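Local coordinates for large exoprotein involved in heme utilization or adhesion (Yersinia kristensenii ATCC 33638, PDB 5E3E), which probably acts as a contact-dependent growth inhibition toxin, an RNase A-superfamily nuclease domain captured here in complex with its CdiI immunity protein, at residues Y63-Y68 against N90-I95; S27-T32 against T109-P114. All blocks are in the same frame, centred on the assembly; numbering follows the deposited sequence.

Contact 1: residues Y63-Y68 against N90-I95; sequences YLEIDY and NARIII. With NA (sodium ion), chain G.
Arg92 NE is gripped by two carboxylates from the neighbouring strand. It bonds to Asp67 OD1 at 3.2 Å, using that oxygen's syn lone pair, with an N-H...O angle of 147°, and more weakly to Glu65 OE2 at 3.3 Å. Both carboxylates stand steeply to the guanidinium, their planes 82° (Asp67) and 73° (Glu65) from it. The Arg92 chain leaves its strand extended and bends at chi3, which brings NE within reach of both carboxylates. Outside the pair of strands, CdiI joins this salt-bridge network: its Asp74 takes Arg92 NH1 and its Arg15 takes Glu65 OE2.

Residues 63-68 and 90-95 form an antiparallel ladder in the central sheet of this RNase A-like domain, with Leu64-Ile95, Ile66-Ile93 and Tyr68-Ala91 as hydrogen-bonded pairs. On the face away from the salt bridges, Ile66 CG1 packs against Ile93 CB at 3.5 Å and Leu64 CB lies 3.8 Å from Ile95 CG1; helices 34-47 and 49-58 cover this apolar side. A water donates to both Asp67 OD1 and Ala91 O. At the Tyr68-Ala91 end of the ladder, Asn90 OD1 binds the sodium ion at 2.6 Å, and Ser70, Thr89 and three waters complete the site.

Contact 2: residues S27-T32 against T109-P114; sequences SASSFT and TGYPTP
One face of the Phe31 ring receives Pro112: CD sits 3.8 Å from the ring centroid and only 3° off the normal, a CH-pi contact over the centre. Pro112 CG lies over the same face and comes 3.9 Å from Phe31 CD1. Further round the ring, Phe31 CE2 meets the backbone of the other strand obliquely, 3.5 Å from Tyr111 CA, and it also touches Gly110 O, a buried oxygen that finds no polar partner in the model. The Phe31 CG stands anti to the carbonyl carbon, beside the backbone N. Val40 and Ala37 of helix 34-47 also pack on Phe31.

The polar link is Ser29 OG donating to Pro112 O at 2.7 Å. Its donor lies somewhat out of the carbonyl plane, with a C=O...OG angle of 136°. Ser29 OG lies between the backbone N and the carbonyl carbon, and it also packs 3.4 Å from Tyr111 CB and approaches the Tyr111 ring obliquely. Pro112 also lies against the 27-31 backbone, its CG 3.5 Å from Ser30 O. The phenol end of Tyr111 leads away from this strand; its OH bonds to Gln20 N of the CdiI chain, while its ring meets that of His8.

No backbone hydrogen bond or beta bridge joins the two strands. Their short axes come within 5.2 Å at an angle of 102°, so the strands cross steeply and the contact rests on side chains of 27-31 meeting Pro112 and the backbone of 109-113. Such a crossing is consistent with the strongly curved antiparallel sheet of the RNase A-like fold, in which strand 27-31 pairs with 75-79 while strand 105-113 pairs with 86-97.

After helix 13-19 the chain forms strand 27-31, then passes through helices 34-47 and 49-58 before reaching strand 63-68. Contact 1 closes a loop of 21 residues, holding strand 75-79, when residues 90-95 return beside 63-68. Only later does strand 105-113 bring residues 109-114 back to 27-32, so contact 2 closes a 76-residue loop with contact 1 nested inside it. The two meet where strands 86-97 and 105-113 run side by side: Ile94 N lies 2.8 Å from Thr109 O, and Asn90 O is equally far from Thr113 N, both probable hydrogen bonds. Contact 1 pairs 63-68 with 86-97, while contact 2 packs the first strand, 27-31, across the last, 105-113.

Contact 1: residues Y63-Y68 against N90-I95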
ATOM      1  N   TYR B  63      -4.387  -9.017   5.665  1.00 14.89           N
ATOM      2  CA  TYR B  63      -3.825  -7.769   6.220  1.00 14.73           C
ATOM      3  C   TYR B  63      -4.935  -6.787   6.521  1.00 14.19           C
ATOM      4  O   TYR B  63      -6.054  -6.945   6.031  1.00 14.13           O
ATOM      5  CB  TYR B  63      -2.832  -7.136   5.217  1.00 14.49           C
ATOM      6  CG  TYR B  63      -1.738  -8.101   4.839  1.00 15.70           C
ATOM      7  CD1 TYR B  63      -1.911  -9.013   3.793  1.00 16.32           C
ATOM      8  CD2 TYR B  63      -0.586  -8.204   5.612  1.00 16.03           C
ATOM      9  CE1 TYR B  63      -0.932  -9.947   3.472  1.00 17.35           C
ATOM     10  CE2 TYR B  63       0.403  -9.129   5.309  1.00 17.04           C
ATOM     11  CZ  TYR B  63       0.241 -10.000   4.246  1.00 17.61           C
ATOM     12  OH  TYR B  63       1.196 -10.965   3.921  1.00 19.10           O
ATOM     13  N   LEU B  64      -4.592  -5.743   7.254  1.00 14.49           N
ATOM     14  CA  LEU B  64      -5.479  -4.604   7.497  1.00 14.98           C
ATOM     15  C   LEU B  64      -4.677  -3.297   7.412  1.00 15.38           C
ATOM     16  O   LEU B  64      -3.616  -3.156   8.013  1.00 14.75           O
ATOM     17  CB  LEU B  64      -6.147  -4.704   8.865  1.00 15.85           C
ATOM     18  CG  LEU B  64      -7.116  -3.555   9.247  1.00 16.73           C
ATOM     19  CD1 LEU B  64      -8.430  -3.629   8.478  1.00 17.46           C
ATOM     20  CD2 LEU B  64      -7.370  -3.571  10.733  1.00 17.50           C
ATOM     21  N   GLU B  65      -5.225  -2.362   6.656  1.00 15.65           N
ATOM     22  CA  GLU B  65      -4.704  -0.993   6.528  1.00 16.55           C
ATOM     23  C   GLU B  65      -5.305  -0.114   7.607  1.00 17.08           C
ATOM     24  O   GLU B  65      -6.530  -0.078   7.764  1.00 16.88           O
ATOM     25  CB  GLU B  65      -5.146  -0.441   5.161  1.00 17.16           C
ATOM     26  CG  GLU B  65      -4.873   1.040   4.930  1.00 17.99           C
ATOM     27  CD  GLU B  65      -5.468   1.565   3.634  1.00 18.92           C
ATOM     28  OE1 GLU B  65      -5.873   0.746   2.747  1.00 18.78           O
ATOM     29  OE2 GLU B  65      -5.484   2.830   3.492  1.00 19.23           O
ATOM     30  N   ILE B  66      -4.470   0.631   8.335  1.00 17.52           N
ATOM     31  CA  ILE B  66      -4.979   1.608   9.250  1.00 19.34           C
ATOM     32  C   ILE B  66      -4.259   2.900   8.961  1.00 18.97           C
ATOM     33  O   ILE B  66      -3.040   2.926   8.849  1.00 18.64           O
ATOM     34  CB  ILE B  66      -4.850   1.212  10.730  1.00 21.10           C
ATOM     35  CG1 ILE B  66      -3.415   0.988  11.125  1.00 22.00           C
ATOM     36  CG2 ILE B  66      -5.663  -0.066  11.004  1.00 21.32           C
ATOM     37  CD1 ILE B  66      -3.166   1.021  12.619  1.00 23.74           C
ATOM     38  N   ASP B  67      -5.035   3.952   8.815  1.00 19.35           N
ATOM     39  CA  ASP B  67      -4.505   5.243   8.406  1.00 20.14           C
ATOM     40  C   ASP B  67      -4.507   6.209   9.563  1.00 19.97           C
ATOM     41  O   ASP B  67      -5.246   6.040  10.550  1.00 20.24           O
ATOM     42  CB  ASP B  67      -5.280   5.755   7.188  1.00 21.44           C
ATOM     43  CG  ASP B  67      -5.081   4.853   5.957  1.00 22.86           C
ATOM     44  OD1 ASP B  67      -3.917   4.648   5.550  1.00 24.76           O
ATOM     45  OD2 ASP B  67      -6.068   4.325   5.415  1.00 24.05           O
ATOM     46  N   TYR B  68      -3.599   7.175   9.473  1.00 19.44           N
ATOM     47  CA  TYR B  68      -3.361   8.177  10.484  1.00 20.15           C
ATOM     48  C   TYR B  68      -3.405   9.498   9.735  1.00 20.20           C
ATOM     49  O   TYR B  68      -2.791   9.621   8.669  1.00 18.46           O
ATOM     50  CB  TYR B  68      -1.975   7.971  11.063  1.00 20.58           C
ATOM     51  CG  TYR B  68      -1.459   9.111  11.928  1.00 21.64           C
ATOM     52  CD1 TYR B  68      -1.847   9.219  13.256  1.00 22.52           C
ATOM     53  CD2 TYR B  68      -0.584  10.060  11.416  1.00 21.72           C
ATOM     54  CE1 TYR B  68      -1.382  10.231  14.043  1.00 22.65           C
ATOM     55  CE2 TYR B  68      -0.082  11.082  12.215  1.00 22.05           C
ATOM     56  CZ  TYR B  68      -0.500  11.161  13.528  1.00 23.15           C
ATOM     57  OH  TYR B  68      -0.036  12.170  14.357  1.00 23.92           O
ATOM     58  N   ASN B  90       0.452  12.665   7.119  1.00 15.22           N
ATOM     59  CA  ASN B  90      -0.379  11.474   7.284  1.00 15.21           C
ATOM     60  C   ASN B  90       0.477  10.205   7.247  1.00 14.14           C
ATOM     61  O   ASN B  90       1.615  10.249   6.845  1.00 13.60           O
ATOM     62  CB  ASN B  90      -1.369  11.400   6.158  1.00 15.97           C
ATOM     63  CG  ASN B  90      -2.389  12.508   6.217  1.00 17.61           C
ATOM     64  OD1 ASN B  90      -2.498  13.232   7.206  1.00 17.64           O
ATOM     65  ND2 ASN B  90      -3.178  12.625   5.140  1.00 19.43           N
ATOM     66  N   ALA B  91      -0.097   9.078   7.624  1.00 13.71           N
ATOM     67  CA  ALA B  91       0.641   7.815   7.590  1.00 13.27           C
ATOM     68  C   ALA B  91      -0.234   6.607   7.381  1.00 13.15           C
ATOM     69  O   ALA B  91      -1.437   6.671   7.558  1.00 13.59           O
ATOM     70  CB  ALA B  91       1.428   7.637   8.871  1.00 13.39           C
ATOM     71  N   ARG B  92       0.384   5.478   7.088  1.00 13.11           N
ATOM     72  CA  ARG B  92      -0.374   4.251   6.882  1.00 13.47           C
ATOM     73  C   ARG B  92       0.424   3.197   7.577  1.00 13.41           C
ATOM     74  O   ARG B  92       1.638   3.115   7.420  1.00 12.81           O
ATOM     75  CB  ARG B  92      -0.517   3.933   5.398  1.00 14.10           C
ATOM     76  CG  ARG B  92      -1.261   2.630   5.083  1.00 14.65           C
ATOM     77  CD  ARG B  92      -1.438   2.395   3.578  1.00 15.20           C
ATOM     78  NE  ARG B  92      -2.242   3.505   3.053  1.00 15.93           N
ATOM     79  CZ  ARG B  92      -1.979   4.199   1.952  1.00 16.97           C
ATOM     80  NH1 ARG B  92      -0.964   3.892   1.157  1.00 17.27           N
ATOM     81  NH2 ARG B  92      -2.783   5.197   1.624  1.00 18.70           N
ATOM     82  N   ILE B  93      -0.284   2.363   8.329  1.00 13.64           N
ATOM     83  CA  ILE B  93       0.298   1.196   8.958  1.00 14.11           C
ATOM     84  C   ILE B  93      -0.376  -0.033   8.390  1.00 13.77           C
ATOM     85  O   ILE B  93      -1.578  -0.015   8.174  1.00 14.04           O
ATOM     86  CB  ILE B  93       0.041   1.213  10.503  1.00 14.88           C
ATOM     87  CG1 ILE B  93       0.442   2.565  11.147  1.00 15.69           C
ATOM     88  CG2 ILE B  93       0.715   0.036  11.170  1.00 15.23           C
ATOM     89  CD1 ILE B  93       1.801   3.046  10.908  1.00 16.21           C
ATOM     90  N   ILE B  94       0.373  -1.099   8.143  1.00 13.36           N
ATOM     91  CA  ILE B  94      -0.230  -2.347   7.683  1.00 13.75           C
ATOM     92  C   ILE B  94       0.002  -3.382   8.753  1.00 14.10           C
ATOM     93  O   ILE B  94       1.162  -3.605   9.145  1.00 14.05           O
ATOM     94  CB  ILE B  94       0.394  -2.861   6.360  1.00 13.74           C
ATOM     95  CG1 ILE B  94       0.273  -1.837   5.218  1.00 14.43           C
ATOM     96  CG2 ILE B  94      -0.231  -4.202   5.931  1.00 13.97           C
ATOM     97  CD1 ILE B  94      -1.108  -1.324   4.998  1.00 15.21           C
ATOM     98  N   ILE B  95      -1.070  -4.030   9.199  1.00 15.01           N
ATOM     99  CA  ILE B  95      -0.974  -5.108  10.180  1.00 16.24           C
ATOM    100  C   ILE B  95      -1.454  -6.422   9.599  1.00 17.01           C
ATOM    101  O   ILE B  95      -2.121  -6.460   8.570  1.00 16.01           O
ATOM    102  CB  ILE B  95      -1.722  -4.779  11.483  1.00 16.97           C
ATOM    103  CG1 ILE B  95      -3.246  -4.738  11.284  1.00 17.81           C
ATOM    104  CG2 ILE B  95      -1.214  -3.480  12.046  1.00 17.00           C
ATOM    105  CD1 ILE B  95      -4.024  -4.674  12.586  1.00 18.61           C
TER
HETATM  106 NA    NA G 301      -2.615  15.748   6.760  1.00 32.50          NA
HETATM  107  O   HOH W   1      -2.689   7.382   5.024  1.00 23.13           O
HETATM  108  O   HOH W   2      -2.541  18.084   6.671  1.00 29.93           O
HETATM  109  O   HOH W   3      -2.099  15.452   4.440  1.00 29.75           O
HETATM  110  O   HOH W   4      -4.845  15.602   6.354  1.00 33.31           O

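Contact 2: residues S27-T32 against T109-P114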
ATOM      1  N   SER B  27       7.054   6.199  -5.294  1.00 16.09           N
ATOM      2  CA  SER B  27       7.423   7.134  -4.218  1.00 15.90           C
ATOM      3  C   SER B  27       7.937   6.360  -3.029  1.00 14.80           C
ATOM      4  O   SER B  27       7.712   5.152  -2.902  1.00 14.65           O
ATOM      5  CB  SER B  27       6.264   8.030  -3.795  1.00 16.64           C
ATOM      6  OG  SER B  27       5.290   7.357  -3.046  1.00 18.78           O
ATOM      7  N   ALA B  28       8.669   7.062  -2.177  1.00 13.62           N
ATOM      8  CA  ALA B  28       9.270   6.433  -1.022  1.00 13.19           C
ATOM      9  C   ALA B  28       9.250   7.423   0.114  1.00 12.59           C
ATOM     10  O   ALA B  28       9.561   8.599  -0.059  1.00 12.85           O
ATOM     11  CB  ALA B  28      10.682   6.023  -1.351  1.00 13.21           C
ATOM     12  N   SER B  29       8.968   6.948   1.303  1.00 12.26           N
ATOM     13  CA  SER B  29       8.856   7.840   2.440  1.00 11.98           C
ATOM     14  C   SER B  29       9.460   7.240   3.715  1.00 12.15           C
ATOM     15  O   SER B  29       9.697   6.023   3.811  1.00 11.96           O
ATOM     16  CB  SER B  29       7.388   8.173   2.645  1.00 12.05           C
ATOM     17  OG  SER B  29       6.650   6.995   3.005  1.00 11.75           O
ATOM     18  N   SER B  30       9.647   8.109   4.705  1.00 12.04           N
ATOM     19  CA  SER B  30      10.308   7.751   5.954  1.00 12.54           C
ATOM     20  C   SER B  30       9.836   8.683   7.070  1.00 12.47           C
ATOM     21  O   SER B  30       9.762   9.903   6.865  1.00 12.60           O
ATOM     22  CB  SER B  30      11.821   7.874   5.814  1.00 12.73           C
ATOM     23  OG  SER B  30      12.466   7.608   7.037  1.00 13.27           O
ATOM     24  N   PHE B  31       9.552   8.105   8.241  1.00 12.64           N
ATOM     25  CA  PHE B  31       9.314   8.875   9.461  1.00 13.19           C
ATOM     26  C   PHE B  31      10.607   9.582   9.856  1.00 13.84           C
ATOM     27  O   PHE B  31      11.708   9.103   9.590  1.00 13.55           O
ATOM     28  CB  PHE B  31       8.885   7.985  10.620  1.00 13.12           C
ATOM     29  CG  PHE B  31       7.559   7.328  10.415  1.00 12.80           C
ATOM     30  CD1 PHE B  31       6.378   8.076  10.489  1.00 12.66           C
ATOM     31  CD2 PHE B  31       7.483   5.979  10.114  1.00 12.59           C
ATOM     32  CE1 PHE B  31       5.164   7.470  10.314  1.00 12.75           C
ATOM     33  CE2 PHE B  31       6.277   5.378   9.949  1.00 12.64           C
ATOM     34  CZ  PHE B  31       5.105   6.132  10.027  1.00 12.71           C
ATOM     35  N   THR B  32      10.462  10.736  10.474  1.00 14.59           N
ATOM     36  CA  THR B  32      11.618  11.554  10.877  1.00 15.84           C
ATOM     37  C   THR B  32      12.584  10.770  11.766  1.00 16.60           C
ATOM     38  O   THR B  32      13.785  10.871  11.621  1.00 17.11           O
ATOM     39  CB  THR B  32      11.126  12.749  11.654  1.00 16.53           C
ATOM     40  OG1 THR B  32      10.224  13.470  10.816  1.00 17.15           O
ATOM     41  CG2 THR B  32      12.288  13.684  12.036  1.00 17.30           C
ATOM     42  N   THR B 109       4.370  -3.290   8.301  1.00 14.89           N
ATOM     43  CA  THR B 109       5.166  -2.098   7.956  1.00 14.70           C
ATOM     44  C   THR B 109       4.333  -0.853   8.184  1.00 13.79           C
ATOM     45  O   THR B 109       3.177  -0.928   8.595  1.00 13.63           O
ATOM     46  CB  THR B 109       5.669  -2.162   6.488  1.00 14.97           C
ATOM     47  OG1 THR B 109       6.677  -1.160   6.244  1.00 15.42           O
ATOM     48  CG2 THR B 109       4.558  -2.054   5.518  1.00 14.83           C
ATOM     49  N   GLY B 110       4.957   0.290   7.960  1.00 13.17           N
ATOM     50  CA  GLY B 110       4.229   1.548   8.031  1.00 12.68           C
ATOM     51  C   GLY B 110       5.131   2.676   7.563  1.00 12.46           C
ATOM     52  O   GLY B 110       6.339   2.558   7.605  1.00 12.77           O
ATOM     53  N   TYR B 111       4.516   3.780   7.128  1.00 12.07           N
ATOM     54  CA  TYR B 111       5.269   4.901   6.595  1.00 12.29           C
ATOM     55  C   TYR B 111       4.385   6.104   6.360  1.00 12.50           C
ATOM     56  O   TYR B 111       3.155   5.982   6.278  1.00 12.24           O
ATOM     57  CB  TYR B 111       5.951   4.538   5.279  1.00 12.34           C
ATOM     58  CG  TYR B 111       5.143   3.662   4.313  1.00 12.07           C
ATOM     59  CD1 TYR B 111       4.068   4.172   3.579  1.00 12.00           C
ATOM     60  CD2 TYR B 111       5.483   2.333   4.154  1.00 12.26           C
ATOM     61  CE1 TYR B 111       3.350   3.341   2.701  1.00 12.10           C
ATOM     62  CE2 TYR B 111       4.811   1.510   3.277  1.00 12.45           C
ATOM     63  CZ  TYR B 111       3.751   2.027   2.558  1.00 12.39           C
ATOM     64  OH  TYR B 111       3.139   1.165   1.704  1.00 12.98           O
ATOM     65  N   PRO B 112       5.006   7.275   6.191  1.00 13.16           N
ATOM     66  CA  PRO B 112       4.185   8.461   5.911  1.00 13.68           C
ATOM     67  C   PRO B 112       3.530   8.375   4.536  1.00 14.41           C
ATOM     68  O   PRO B 112       4.085   7.721   3.633  1.00 13.82           O
ATOM     69  CB  PRO B 112       5.184   9.604   5.939  1.00 14.05           C
ATOM     70  CG  PRO B 112       6.351   9.106   6.737  1.00 14.09           C
ATOM     71  CD  PRO B 112       6.398   7.622   6.508  1.00 13.72           C
ATOM     72  N   THR B 113       2.386   9.039   4.388  1.00 15.79           N
ATOM     73  CA  THR B 113       1.678   9.088   3.122  1.00 18.02           C
ATOM     74  C   THR B 113       1.322  10.532   2.825  1.00 20.68           C
ATOM     75  O   THR B 113       0.901  11.237   3.709  1.00 21.80           O
ATOM     76  CB  THR B 113       0.400   8.212   3.126  1.00 18.04           C
ATOM     77  OG1 THR B 113      -0.433   8.533   4.252  1.00 19.07           O
ATOM     78  CG2 THR B 113       0.750   6.743   3.200  1.00 17.95           C
ATOM     79  N   PRO B 114       1.562  10.993   1.597  1.00 24.04           N
ATOM     80  CA  PRO B 114       1.178  12.364   1.279  1.00 27.25           C
ATOM     81  C   PRO B 114      -0.330  12.532   1.275  1.00 31.42           C
ATOM     82  O   PRO B 114      -1.033  11.623   0.787  1.00 33.29           O
ATOM     83  CB  PRO B 114       1.751  12.571  -0.126  1.00 27.69           C
ATOM     84  CG  PRO B 114       2.940  11.672  -0.180  1.00 27.40           C
ATOM     85  CD  PRO B 114       2.556  10.456   0.640  1.00 25.78           C
ATOM     86  OXT PRO B 114      -0.864  13.566   1.750  1.00 34.84           O
TER